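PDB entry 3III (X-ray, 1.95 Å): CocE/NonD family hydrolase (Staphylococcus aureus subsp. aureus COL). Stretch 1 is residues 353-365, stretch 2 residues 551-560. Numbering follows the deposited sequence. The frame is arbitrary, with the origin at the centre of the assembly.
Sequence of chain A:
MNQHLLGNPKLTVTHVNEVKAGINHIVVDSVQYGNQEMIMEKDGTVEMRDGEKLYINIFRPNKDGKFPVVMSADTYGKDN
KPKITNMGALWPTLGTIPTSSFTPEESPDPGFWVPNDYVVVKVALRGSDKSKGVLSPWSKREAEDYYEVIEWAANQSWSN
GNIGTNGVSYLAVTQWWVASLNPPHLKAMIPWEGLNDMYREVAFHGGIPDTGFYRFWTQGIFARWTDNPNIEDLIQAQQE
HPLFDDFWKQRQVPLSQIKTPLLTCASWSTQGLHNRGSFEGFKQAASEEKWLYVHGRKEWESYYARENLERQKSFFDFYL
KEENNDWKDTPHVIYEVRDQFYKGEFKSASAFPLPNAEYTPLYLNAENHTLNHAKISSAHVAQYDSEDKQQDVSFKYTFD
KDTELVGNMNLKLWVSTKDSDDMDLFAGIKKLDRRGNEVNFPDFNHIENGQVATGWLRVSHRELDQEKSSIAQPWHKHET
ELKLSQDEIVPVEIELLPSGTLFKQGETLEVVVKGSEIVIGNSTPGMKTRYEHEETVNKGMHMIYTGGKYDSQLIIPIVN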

# COMPACT_ATOMS: atom_id res chain seq x y z
N PRO A 353 5.05 -11.49 -11.04
CA PRO A 353 3.86 -11.76 -11.87
C PRO A 353 3.61 -13.23 -12.05
O PRO A 353 4.54 -14.07 -12.01
CB PRO A 353 4.19 -11.10 -13.23
CG PRO A 353 5.25 -10.03 -12.93
CD PRO A 353 6.01 -10.55 -11.70
N LEU A 354 2.34 -13.58 -12.20
CA LEU A 354 1.94 -14.99 -12.41
C LEU A 354 2.63 -15.63 -13.59
O LEU A 354 2.63 -15.11 -14.71
CB LEU A 354 0.42 -15.12 -12.55
CG LEU A 354 -0.38 -15.34 -11.27
CD1 LEU A 354 0.02 -14.44 -10.16
CD2 LEU A 354 -1.88 -15.27 -11.53
N PRO A 355 3.26 -16.79 -13.36
CA PRO A 355 4.05 -17.36 -14.46
C PRO A 355 3.20 -17.81 -15.65
O PRO A 355 3.71 -17.86 -16.73
CB PRO A 355 4.74 -18.57 -13.83
CG PRO A 355 4.09 -18.79 -12.59
CD PRO A 355 3.38 -17.58 -12.14
N ASN A 356 1.92 -18.06 -15.46
CA ASN A 356 1.08 -18.37 -16.60
C ASN A 356 0.33 -17.16 -17.25
O ASN A 356 -0.62 -17.37 -18.03
CB ASN A 356 0.10 -19.46 -16.24
CG ASN A 356 -0.87 -19.04 -15.17
OD1 ASN A 356 -0.51 -18.24 -14.25
ND2 ASN A 356 -2.10 -19.55 -15.25
N ALA A 357 0.74 -15.93 -16.98
CA ALA A 357 -0.01 -14.79 -17.50
C ALA A 357 0.25 -14.71 -19.01
O ALA A 357 1.37 -14.91 -19.44
CB ALA A 357 0.37 -13.47 -16.78
N GLU A 358 -0.80 -14.48 -19.80
CA GLU A 358 -0.68 -14.26 -21.26
C GLU A 358 -1.06 -12.84 -21.53
O GLU A 358 -2.22 -12.48 -21.40
CB GLU A 358 -1.60 -15.20 -22.05
CG GLU A 358 -1.28 -16.64 -21.81
CD GLU A 358 -1.82 -17.62 -22.88
OE1 GLU A 358 -2.24 -18.75 -22.49
OE2 GLU A 358 -1.84 -17.26 -24.11
N TYR A 359 -0.07 -12.02 -21.81
CA TYR A 359 -0.30 -10.58 -21.92
C TYR A 359 -0.93 -10.35 -23.29
O TYR A 359 -0.27 -10.57 -24.29
CB TYR A 359 1.00 -9.81 -21.71
CG TYR A 359 1.53 -9.99 -20.29
CD1 TYR A 359 0.81 -9.49 -19.22
CD2 TYR A 359 2.68 -10.73 -20.04
CE1 TYR A 359 1.24 -9.68 -17.91
CE2 TYR A 359 3.15 -10.91 -18.75
CZ TYR A 359 2.42 -10.39 -17.68
OH TYR A 359 2.84 -10.57 -16.38
N THR A 360 -2.19 -9.90 -23.33
CA THR A 360 -3.00 -9.98 -24.54
C THR A 360 -3.47 -8.57 -24.88
O THR A 360 -4.04 -7.89 -24.04
CB THR A 360 -4.18 -10.90 -24.35
OG1 THR A 360 -3.70 -12.16 -23.87
CG2 THR A 360 -4.99 -11.12 -25.64
N PRO A 361 -3.20 -8.12 -26.11
CA PRO A 361 -3.65 -6.78 -26.45
C PRO A 361 -5.09 -6.76 -26.86
O PRO A 361 -5.55 -7.67 -27.57
CB PRO A 361 -2.76 -6.41 -27.66
CG PRO A 361 -2.32 -7.70 -28.24
CD PRO A 361 -2.42 -8.75 -27.19
N LEU A 362 -5.82 -5.75 -26.43
CA LEU A 362 -7.11 -5.38 -27.00
C LEU A 362 -7.00 -3.95 -27.60
O LEU A 362 -6.70 -2.98 -26.87
CB LEU A 362 -8.19 -5.43 -25.94
CG LEU A 362 -8.58 -6.83 -25.43
CD1 LEU A 362 -9.53 -6.65 -24.18
CD2 LEU A 362 -9.24 -7.63 -26.55
N TYR A 363 -7.21 -3.82 -28.90
CA TYR A 363 -7.01 -2.55 -29.62
C TYR A 363 -8.23 -1.64 -29.53
O TYR A 363 -9.36 -2.10 -29.69
CB TYR A 363 -6.65 -2.82 -31.07
CG TYR A 363 -5.40 -3.67 -31.20
CD1 TYR A 363 -4.14 -3.09 -31.13
CD2 TYR A 363 -5.47 -5.04 -31.32
CE1 TYR A 363 -2.98 -3.88 -31.22
CE2 TYR A 363 -4.34 -5.82 -31.40
CZ TYR A 363 -3.11 -5.24 -31.35
OH TYR A 363 -1.99 -6.02 -31.45
N LEU A 364 -7.99 -0.37 -29.22
CA LEU A 364 -9.06 0.62 -29.05
C LEU A 364 -9.50 1.11 -30.41
O LEU A 364 -8.67 1.30 -31.29
CB LEU A 364 -8.55 1.85 -28.31
CG LEU A 364 -8.53 1.82 -26.81
CD1 LEU A 364 -7.61 0.73 -26.31
CD2 LEU A 364 -8.14 3.20 -26.32
N ASN A 365 -10.81 1.36 -30.56
CA ASN A 365 -11.36 1.99 -31.77
C ASN A 365 -12.16 3.22 -31.29
O ASN A 365 -13.20 3.08 -30.66
CB ASN A 365 -12.29 1.00 -32.50
CG ASN A 365 -12.85 1.58 -33.79
OD1 ASN A 365 -12.69 2.76 -34.03
ND2 ASN A 365 -13.39 0.74 -34.67
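Stretch 2 551-560: DSQLIIPIVN

Stretch 2 runs as an extended strand from Q553 toward the C-terminus and lies antiparallel beside the strand E358–N365, with 150° between the two N-to-C directions and a closest axial approach of 4.4 Å. Register is continuous: Y363 faces Q553, L362 faces L554, and so on down to E358 opposite I558, so that the numbers of paired residues always sum to 916. Together the stretches bury 877 Å².

Backbone hydrogen bonds carry the pairing. Three residue pairs bond reciprocally: L362 N to L554 O and L554 N to L362 O, both 2.8 Å; T360 N to I556 O and I556 N to T360 O, both 2.9 Å; and E358 N to I558 O at 2.7 Å, with the longer return from I558 N to E358 O at 3.2 Å. Beyond this ladder, L364 N reaches S552 O at 3.1 Å, and one water donates to both L364 O (2.6 Å) and S552 O (2.8 Å), extending the link past the last paired residues. P361 and P557 occupy non-hydrogen-bonded positions, where their lack of an amide hydrogen costs the ladder nothing. Between the bonded pairs, CA-H...O contacts fill in, as from P361 CA to L554 O (3.4 Å) and Q553 CA to L362 O (3.2 Å).

Side chains alternate between the two faces of the sheet. On one, Y359 CB meets I555 CG2 at 3.7 Å, Y359 CE1 meets P557 CB at 3.9 Å, and P361 CB lies 3.9 Å from I555 CD1; Y363 CE1 approaches Q553 NE2 at 3.7 Å. On the other, L362 CD1 packs against I556 CD1 (3.8 Å), and T360 OG1 lies 3.6 Å from I558 CD1. Before the strand, where L354 to A357 form a type I turn, V559 CG1 contacts both L354 CD2 (3.7 Å) and A357 CB (3.8 Å).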

# COMPACT_ATOMS: atom_id res chain seq x y z
N ASP A 551 -1.52 2.72 -32.66
CA ASP A 551 -1.89 1.40 -32.10
C ASP A 551 -2.23 1.47 -30.62
O ASP A 551 -1.68 0.76 -29.78
CB ASP A 551 -0.78 0.37 -32.37
CG ASP A 551 0.54 0.70 -31.67
OD1 ASP A 551 0.78 1.85 -31.22
OD2 ASP A 551 1.35 -0.24 -31.54
N SER A 552 -3.17 2.33 -30.29
CA SER A 552 -3.71 2.42 -28.96
C SER A 552 -4.29 1.06 -28.59
O SER A 552 -5.05 0.48 -29.35
CB SER A 552 -4.78 3.51 -28.92
OG SER A 552 -4.16 4.74 -29.18
N GLN A 553 -3.92 0.55 -27.44
CA GLN A 553 -4.32 -0.80 -27.02
C GLN A 553 -4.19 -0.92 -25.52
O GLN A 553 -3.43 -0.15 -24.92
CB GLN A 553 -3.39 -1.80 -27.67
CG GLN A 553 -1.92 -1.58 -27.28
CD GLN A 553 -1.01 -2.45 -28.08
OE1 GLN A 553 -0.73 -3.60 -27.70
NE2 GLN A 553 -0.54 -1.92 -29.19
N LEU A 554 -4.95 -1.86 -24.95
CA LEU A 554 -4.87 -2.26 -23.56
C LEU A 554 -4.26 -3.65 -23.47
O LEU A 554 -4.74 -4.58 -24.07
CB LEU A 554 -6.27 -2.22 -22.91
CG LEU A 554 -6.29 -2.64 -21.42
CD1 LEU A 554 -5.65 -1.55 -20.46
CD2 LEU A 554 -7.76 -2.99 -21.13
N ILE A 555 -3.13 -3.79 -22.77
CA ILE A 555 -2.54 -5.09 -22.52
C ILE A 555 -3.18 -5.65 -21.22
O ILE A 555 -3.10 -5.02 -20.18
CB ILE A 555 -1.02 -5.00 -22.32
CG1 ILE A 555 -0.32 -4.39 -23.52
CG2 ILE A 555 -0.41 -6.37 -21.97
CD1 ILE A 555 -0.49 -5.14 -24.78
N ILE A 556 -3.78 -6.83 -21.30
CA ILE A 556 -4.44 -7.45 -20.17
C ILE A 556 -3.76 -8.76 -19.78
O ILE A 556 -3.33 -9.51 -20.65
CB ILE A 556 -5.94 -7.67 -20.43
CG1 ILE A 556 -6.19 -8.65 -21.59
CG2 ILE A 556 -6.64 -6.33 -20.59
CD1 ILE A 556 -7.69 -8.98 -21.74
N PRO A 557 -3.64 -9.04 -18.47
CA PRO A 557 -2.91 -10.22 -17.98
C PRO A 557 -3.83 -11.40 -17.79
O PRO A 557 -4.38 -11.63 -16.69
CB PRO A 557 -2.40 -9.75 -16.61
CG PRO A 557 -3.50 -8.70 -16.16
CD PRO A 557 -3.80 -8.01 -17.44
N ILE A 558 -4.05 -12.17 -18.85
CA ILE A 558 -4.99 -13.27 -18.81
C ILE A 558 -4.30 -14.45 -18.12
O ILE A 558 -3.19 -14.87 -18.53
CB ILE A 558 -5.49 -13.71 -20.21
CG1 ILE A 558 -6.19 -12.54 -20.93
CG2 ILE A 558 -6.43 -14.97 -20.09
CD1 ILE A 558 -6.79 -12.86 -22.20
N VAL A 559 -4.94 -14.98 -17.09
CA VAL A 559 -4.40 -16.13 -16.37
C VAL A 559 -5.42 -17.28 -16.22
O VAL A 559 -6.58 -17.09 -16.42
CB VAL A 559 -3.90 -15.68 -14.97
CG1 VAL A 559 -2.78 -14.70 -15.09
CG2 VAL A 559 -4.99 -15.06 -14.15
N ASN A 560 -4.98 -18.46 -15.81
CA ASN A 560 -5.92 -19.52 -15.31
C ASN A 560 -6.99 -20.04 -16.31
O ASN A 560 -6.76 -19.94 -17.53
CB ASN A 560 -6.66 -19.06 -14.05
CG ASN A 560 -5.72 -18.71 -12.89
OD1 ASN A 560 -4.68 -19.37 -12.73
ND2 ASN A 560 -6.08 -17.66 -12.06
O HOH W 1 -6.13 1.17 -31.89